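Local coordinates for protein L-hydantoinase (Arthrobacter aurescens, PDB 1GKR) that hydrolyses the cyclic amide ring of 5-substituted hydantoins, aryl derivatives more readily than alkyl ones, at a two-zinc site, with stereoselectivity that depends on the substrate, at residues 183-188 / 214-219; 206-211 / 285-290. One frame throughout, in Å; residues are numbered along the deposited sequence.

Contact 1: 183-188 / 214-219; sequences HAENET and VFQENE. With ZN (zinc ion), chain E.
The turn around E185 and N186 runs close beside the first turns of helix 214-231, with the CA atoms of E185 and E217 4.5 Å apart and N186 facing Q216. Q216 supplies both halves of its amide to this turn. With CG between the backbone N and the carbonyl carbon (chi1 61°) and the chain bent again at chi2, its carboxamide is brought up to the turn. Q216 OE1 accepts a hydrogen bond from the backbone N of N186 at 2.7 Å, the donor lying nearly in line with the C=O bond. Q216 NE2 donates to E185 OE2 at 2.9 Å, meeting that oxygen, which Q212 NE2 also reaches, on its anti side and slightly out of the carboxylate plane. The other oxygen, E185 OE1, uses its anti lone pair to accept from H183 NE2 at 2.8 Å, in the plane of the imidazole, while H183 ND1 binds a zinc ion at 2.0 Å. H183 follows strand 179-182, the usual place for a metal ligand in the TIM barrel of amidohydrolases; H239 and the carbamylated K147 complete this zinc's protein ligands. E185 is thus a second-shell residue that fixes the imidazole's rotation, and Q216 in turn bonds the other oxygen of its carboxylate. An alanine at Q216 would probably leave the N186 backbone N without its acceptor and E185 less firmly held. Farther along, N186 ND2 donates to E219 OE1 at 2.9 Å, approaching from above the carboxylate plane. R223 forms a salt bridge with that oxygen, D163 of a second subunit also accepts from ND2, and N186 OD1 caps helix 187-199 at the N of I189. A water joins A184 O to E217 OE2, whose carboxylate is also held by S241.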
loop_
_atom_site.group_PDB
_atom_site.type_symbol
_atom_site.label_atom_id
_atom_site.label_comp_id
_atom_site.label_asym_id
_atom_site.label_seq_id
_atom_site.Cartn_x
_atom_site.Cartn_y
_atom_site.Cartn_z
ATOM N N HIS A 183 -6.556 18.680 -17.306
ATOM C CA HIS A 183 -5.978 17.847 -18.348
ATOM C C HIS A 183 -4.630 17.533 -17.703
ATOM O O HIS A 183 -3.779 18.419 -17.556
ATOM C CB HIS A 183 -5.775 18.648 -19.638
ATOM C CG HIS A 183 -5.068 17.884 -20.714
ATOM N ND1 HIS A 183 -5.663 17.572 -21.920
ATOM C CD2 HIS A 183 -3.817 17.358 -20.761
ATOM C CE1 HIS A 183 -4.812 16.887 -22.664
ATOM N NE2 HIS A 183 -3.684 16.741 -21.983
ATOM N N ALA A 184 -4.426 16.290 -17.292
ATOM C CA ALA A 184 -3.177 15.978 -16.621
ATOM C C ALA A 184 -2.076 15.315 -17.418
ATOM O O ALA A 184 -2.111 14.114 -17.666
ATOM C CB ALA A 184 -3.454 15.158 -15.367
ATOM N N GLU A 185 -1.093 16.117 -17.812
ATOM C CA GLU A 185 0.090 15.620 -18.510
ATOM C C GLU A 185 1.236 16.509 -18.081
ATOM O O GLU A 185 1.014 17.576 -17.525
ATOM C CB GLU A 185 -0.074 15.664 -20.024
ATOM C CG GLU A 185 -1.021 14.602 -20.543
ATOM C CD GLU A 185 -0.894 14.395 -22.027
ATOM O OE1 GLU A 185 -1.543 15.139 -22.800
ATOM O OE2 GLU A 185 -0.125 13.491 -22.409
ATOM N N ASN A 186 2.463 16.067 -18.304
ATOM C CA ASN A 186 3.598 16.888 -17.918
ATOM C C ASN A 186 4.122 17.617 -19.156
ATOM O O ASN A 186 4.787 17.033 -20.013
ATOM C CB ASN A 186 4.698 16.032 -17.301
ATOM C CG ASN A 186 5.755 16.870 -16.646
ATOM O OD1 ASN A 186 6.347 17.739 -17.283
ATOM N ND2 ASN A 186 5.992 16.635 -15.363
ATOM N N GLU A 187 3.797 18.902 -19.239
ATOM C CA GLU A 187 4.184 19.736 -20.371
ATOM C C GLU A 187 5.657 19.673 -20.735
ATOM O O GLU A 187 6.032 19.421 -21.874
ATOM C CB GLU A 187 3.805 21.182 -20.079
ATOM C CG GLU A 187 4.310 22.155 -21.100
ATOM C CD GLU A 187 3.299 23.236 -21.401
ATOM O OE1 GLU A 187 2.292 22.937 -22.091
ATOM O OE2 GLU A 187 3.505 24.384 -20.937
ATOM N N THR A 188 6.481 19.907 -19.733
ATOM C CA THR A 188 7.917 19.936 -19.875
ATOM C C THR A 188 8.592 18.651 -20.319
ATOM O O THR A 188 9.583 18.693 -21.042
ATOM C CB THR A 188 8.502 20.425 -18.563
ATOM O OG1 THR A 188 8.786 21.814 -18.680
ATOM C CG2 THR A 188 9.718 19.695 -18.204
ATOM N N VAL A 214 2.846 6.973 -20.887
ATOM C CA VAL A 214 1.995 6.882 -19.712
ATOM C C VAL A 214 2.682 7.379 -18.450
ATOM O O VAL A 214 2.040 7.998 -17.600
ATOM C CB VAL A 214 1.483 5.432 -19.442
ATOM C CG1 VAL A 214 0.961 4.814 -20.707
ATOM C CG2 VAL A 214 2.567 4.598 -18.871
ATOM N N PHE A 215 3.987 7.145 -18.326
ATOM C CA PHE A 215 4.664 7.557 -17.109
ATOM C C PHE A 215 4.527 9.050 -16.846
ATOM O O PHE A 215 4.444 9.467 -15.689
ATOM C CB PHE A 215 6.124 7.090 -17.117
ATOM C CG PHE A 215 7.095 8.090 -17.648
ATOM C CD1 PHE A 215 7.500 9.170 -16.867
ATOM C CD2 PHE A 215 7.645 7.934 -18.914
ATOM C CE1 PHE A 215 8.440 10.084 -17.335
ATOM C CE2 PHE A 215 8.591 8.843 -19.401
ATOM C CZ PHE A 215 8.990 9.919 -18.611
ATOM N N GLN A 216 4.467 9.864 -17.896
ATOM C CA GLN A 216 4.309 11.294 -17.659
ATOM C C GLN A 216 2.841 11.635 -17.414
ATOM O O GLN A 216 2.534 12.532 -16.628
ATOM C CB GLN A 216 4.911 12.142 -18.799
ATOM C CG GLN A 216 4.338 11.974 -20.188
ATOM C CD GLN A 216 3.059 12.749 -20.389
ATOM O OE1 GLN A 216 2.901 13.861 -19.878
ATOM N NE2 GLN A 216 2.138 12.177 -21.157
ATOM N N GLU A 217 1.926 10.906 -18.049
ATOM C CA GLU A 217 0.511 11.175 -17.820
ATOM C C GLU A 217 0.223 10.833 -16.368
ATOM O O GLU A 217 -0.452 11.570 -15.647
ATOM C CB GLU A 217 -0.377 10.303 -18.710
ATOM C CG GLU A 217 -1.859 10.417 -18.376
ATOM C CD GLU A 217 -2.731 9.551 -19.263
ATOM O OE1 GLU A 217 -2.244 8.540 -19.792
ATOM O OE2 GLU A 217 -3.923 9.858 -19.427
ATOM N N ASN A 218 0.751 9.700 -15.936
ATOM C CA ASN A 218 0.523 9.259 -14.578
ATOM C C ASN A 218 1.211 10.120 -13.531
ATOM O O ASN A 218 0.730 10.239 -12.412
ATOM C CB ASN A 218 0.918 7.794 -14.459
ATOM C CG ASN A 218 -0.051 6.879 -15.201
ATOM O OD1 ASN A 218 0.237 5.704 -15.426
ATOM N ND2 ASN A 218 -1.210 7.418 -15.574
ATOM N N GLU A 219 2.327 10.738 -13.889
ATOM C CA GLU A 219 3.006 11.606 -12.940
ATOM C C GLU A 219 2.103 12.816 -12.689
ATOM O O GLU A 219 1.926 13.255 -11.550
ATOM C CB GLU A 219 4.352 12.052 -13.508
ATOM C CG GLU A 219 5.159 12.979 -12.606
ATOM C CD GLU A 219 4.644 14.419 -12.608
ATOM O OE1 GLU A 219 4.336 14.927 -13.709
ATOM O OE2 GLU A 219 4.559 15.050 -11.520
HETATM ZN ZN ZN E . -7.515 17.639 -22.794
HETATM O O HOH W 1 -4.478 11.974 -17.874
#

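Contact 2: 206-211 / 285-290; sequences AAYEAS and APPVRS
E209 OE2 is gripped by two nitrogens of one guanidinium, R289 NE at 3.2 Å and, more weakly, R289 NH2 at 3.4 Å. The NE bond of this salt bridge is fairly straight, lies in the guanidinium plane and uses the anti lone pair of the oxygen. The two flat groups are nonetheless turned steeply against each other, their planes 80° apart, and both bonds from R289 run to OE2. A bend at chi2 of E209 (-82°) swings CD round from a CG that rests against P287 CB at 4.0 Å and V288 O at 3.7 Å. R289 is held from several sides: NH1 bonds S241 OG, NH2 makes a weak bond to Q212 O, and P287 CD lies over one guanidinium face, toward its rim. Helix 205-211 is thereby fastened to the irregular loop that leads into helix 291-303, within the amidohydrolase barrel domain and beside its zinc site. The loop is stiffened by two consecutive prolines, and the peptide bond between A285 and P286 is cis. One residue before E209, Y208 reaches the same loop with its ring. CG stands anti to the backbone N (chi1 169°), and the far part of the ring packs against P287, Y208 CE2 lying 3.9 Å from P287 CG in an oblique apolar contact. Beyond it, Y208 OH passes A285 CB at 3.7 Å and hydrogen-bonds V284 O, while K283 makes a cation-pi contact with the ring. P287 is therefore shared, its CB touching E209 as well as Y208. Within segment 206-211, Y208 O accepts from both the backbone N and OG of S211.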
loop_
_atom_site.group_PDB
_atom_site.type_symbol
_atom_site.label_atom_id
_atom_site.label_comp_id
_atom_site.label_asym_id
_atom_site.label_seq_id
_atom_site.Cartn_x
_atom_site.Cartn_y
_atom_site.Cartn_z
ATOM N N ALA A 206 3.148 6.100 -33.836
ATOM C CA ALA A 206 3.878 5.408 -32.788
ATOM C C ALA A 206 4.830 6.399 -32.140
ATOM O O ALA A 206 4.963 6.442 -30.914
ATOM C CB ALA A 206 4.652 4.263 -33.371
ATOM N N ALA A 207 5.495 7.193 -32.967
ATOM C CA ALA A 207 6.419 8.193 -32.460
ATOM C C ALA A 207 5.673 9.198 -31.569
ATOM O O ALA A 207 6.196 9.664 -30.544
ATOM C CB ALA A 207 7.079 8.913 -33.621
ATOM N N TYR A 208 4.452 9.536 -31.973
ATOM C CA TYR A 208 3.647 10.470 -31.218
ATOM C C TYR A 208 3.364 9.911 -29.824
ATOM O O TYR A 208 3.699 10.534 -28.817
ATOM C CB TYR A 208 2.334 10.740 -31.950
ATOM C CG TYR A 208 1.333 11.481 -31.106
ATOM C CD1 TYR A 208 1.628 12.740 -30.590
ATOM C CD2 TYR A 208 0.114 10.903 -30.772
ATOM C CE1 TYR A 208 0.736 13.403 -29.758
ATOM C CE2 TYR A 208 -0.788 11.561 -29.932
ATOM C CZ TYR A 208 -0.468 12.809 -29.431
ATOM O OH TYR A 208 -1.353 13.465 -28.607
ATOM N N GLU A 209 2.750 8.734 -29.774
ATOM C CA GLU A 209 2.408 8.085 -28.512
ATOM C C GLU A 209 3.611 8.066 -27.567
ATOM O O GLU A 209 3.484 8.345 -26.370
ATOM C CB GLU A 209 1.932 6.651 -28.787
ATOM C CG GLU A 209 1.198 5.936 -27.643
ATOM C CD GLU A 209 2.121 5.307 -26.593
ATOM O OE1 GLU A 209 3.242 4.869 -26.945
ATOM O OE2 GLU A 209 1.708 5.232 -25.415
ATOM N N ALA A 210 4.783 7.751 -28.109
ATOM C CA ALA A 210 5.988 7.681 -27.294
ATOM C C ALA A 210 6.420 9.023 -26.744
ATOM O O ALA A 210 7.100 9.070 -25.724
ATOM C CB ALA A 210 7.115 7.075 -28.082
ATOM N N SER A 211 6.038 10.108 -27.415
ATOM C CA SER A 211 6.422 11.446 -26.963
ATOM C C SER A 211 5.594 11.911 -25.758
ATOM O O SER A 211 5.958 12.870 -25.076
ATOM C CB SER A 211 6.317 12.462 -28.117
ATOM O OG SER A 211 4.976 12.704 -28.501
ATOM N N ALA A 285 -5.073 13.777 -27.286
ATOM C CA ALA A 285 -4.182 13.923 -26.125
ATOM C C ALA A 285 -4.965 13.862 -24.843
ATOM O O ALA A 285 -5.905 14.640 -24.660
ATOM C CB ALA A 285 -3.450 15.227 -26.178
ATOM N N PRO A 286 -4.589 12.950 -23.932
ATOM C CA PRO A 286 -3.489 11.980 -24.015
ATOM C C PRO A 286 -3.687 10.989 -25.151
ATOM O O PRO A 286 -4.809 10.752 -25.592
ATOM C CB PRO A 286 -3.547 11.255 -22.675
ATOM C CG PRO A 286 -4.292 12.163 -21.810
ATOM C CD PRO A 286 -5.344 12.742 -22.697
ATOM N N PRO A 287 -2.594 10.364 -25.608
ATOM C CA PRO A 287 -2.620 9.386 -26.699
ATOM C C PRO A 287 -3.439 8.144 -26.371
ATOM O O PRO A 287 -3.596 7.774 -25.199
ATOM C CB PRO A 287 -1.147 9.030 -26.878
ATOM C CG PRO A 287 -0.419 10.214 -26.336
ATOM C CD PRO A 287 -1.218 10.561 -25.123
ATOM N N VAL A 288 -3.967 7.508 -27.413
ATOM C CA VAL A 288 -4.705 6.270 -27.238
ATOM C C VAL A 288 -3.603 5.283 -26.891
ATOM O O VAL A 288 -2.499 5.365 -27.429
ATOM C CB VAL A 288 -5.388 5.845 -28.530
ATOM C CG1 VAL A 288 -5.928 4.441 -28.400
ATOM C CG2 VAL A 288 -6.514 6.802 -28.833
ATOM N N ARG A 289 -3.886 4.363 -25.982
ATOM C CA ARG A 289 -2.876 3.412 -25.560
ATOM C C ARG A 289 -2.928 2.028 -26.213
ATOM O O ARG A 289 -3.706 1.783 -27.136
ATOM C CB ARG A 289 -2.923 3.290 -24.043
ATOM C CG ARG A 289 -1.897 4.152 -23.324
ATOM C CD ARG A 289 -2.062 5.655 -23.475
ATOM N NE ARG A 289 -0.745 6.258 -23.684
ATOM C CZ ARG A 289 -0.306 7.381 -23.118
ATOM N NH1 ARG A 289 -1.065 8.068 -22.282
ATOM N NH2 ARG A 289 0.906 7.826 -23.403
ATOM N N SER A 290 -2.096 1.120 -25.717
ATOM C CA SER A 290 -1.998 -0.237 -26.265
ATOM C C SER A 290 -3.198 -1.160 -26.070
ATOM O O SER A 290 -4.021 -0.967 -25.167
ATOM C CB SER A 290 -0.773 -0.947 -25.693
ATOM O OG SER A 290 -1.099 -1.574 -24.468
#

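The centres of contacts 1 and 2 lie about 12 Å apart on the same side of the chain's centre, within the amidohydrolase family region. Their segments alternate along the chain: 183-188, 206-211, 214-219, then 285-290, so helix 205-211 of contact 2 falls between helices 187-199 and 214-231 of contact 1. The two contacts also touch directly. A salt bridge of 2.8 Å runs from R289 NH1 to E217 OE1, and A285 O packs on CE1 of the zinc ligand H183. Helix 205-211, helix 214-231 and the loop 285-290 are thus tied together next to the zinc bound by H183.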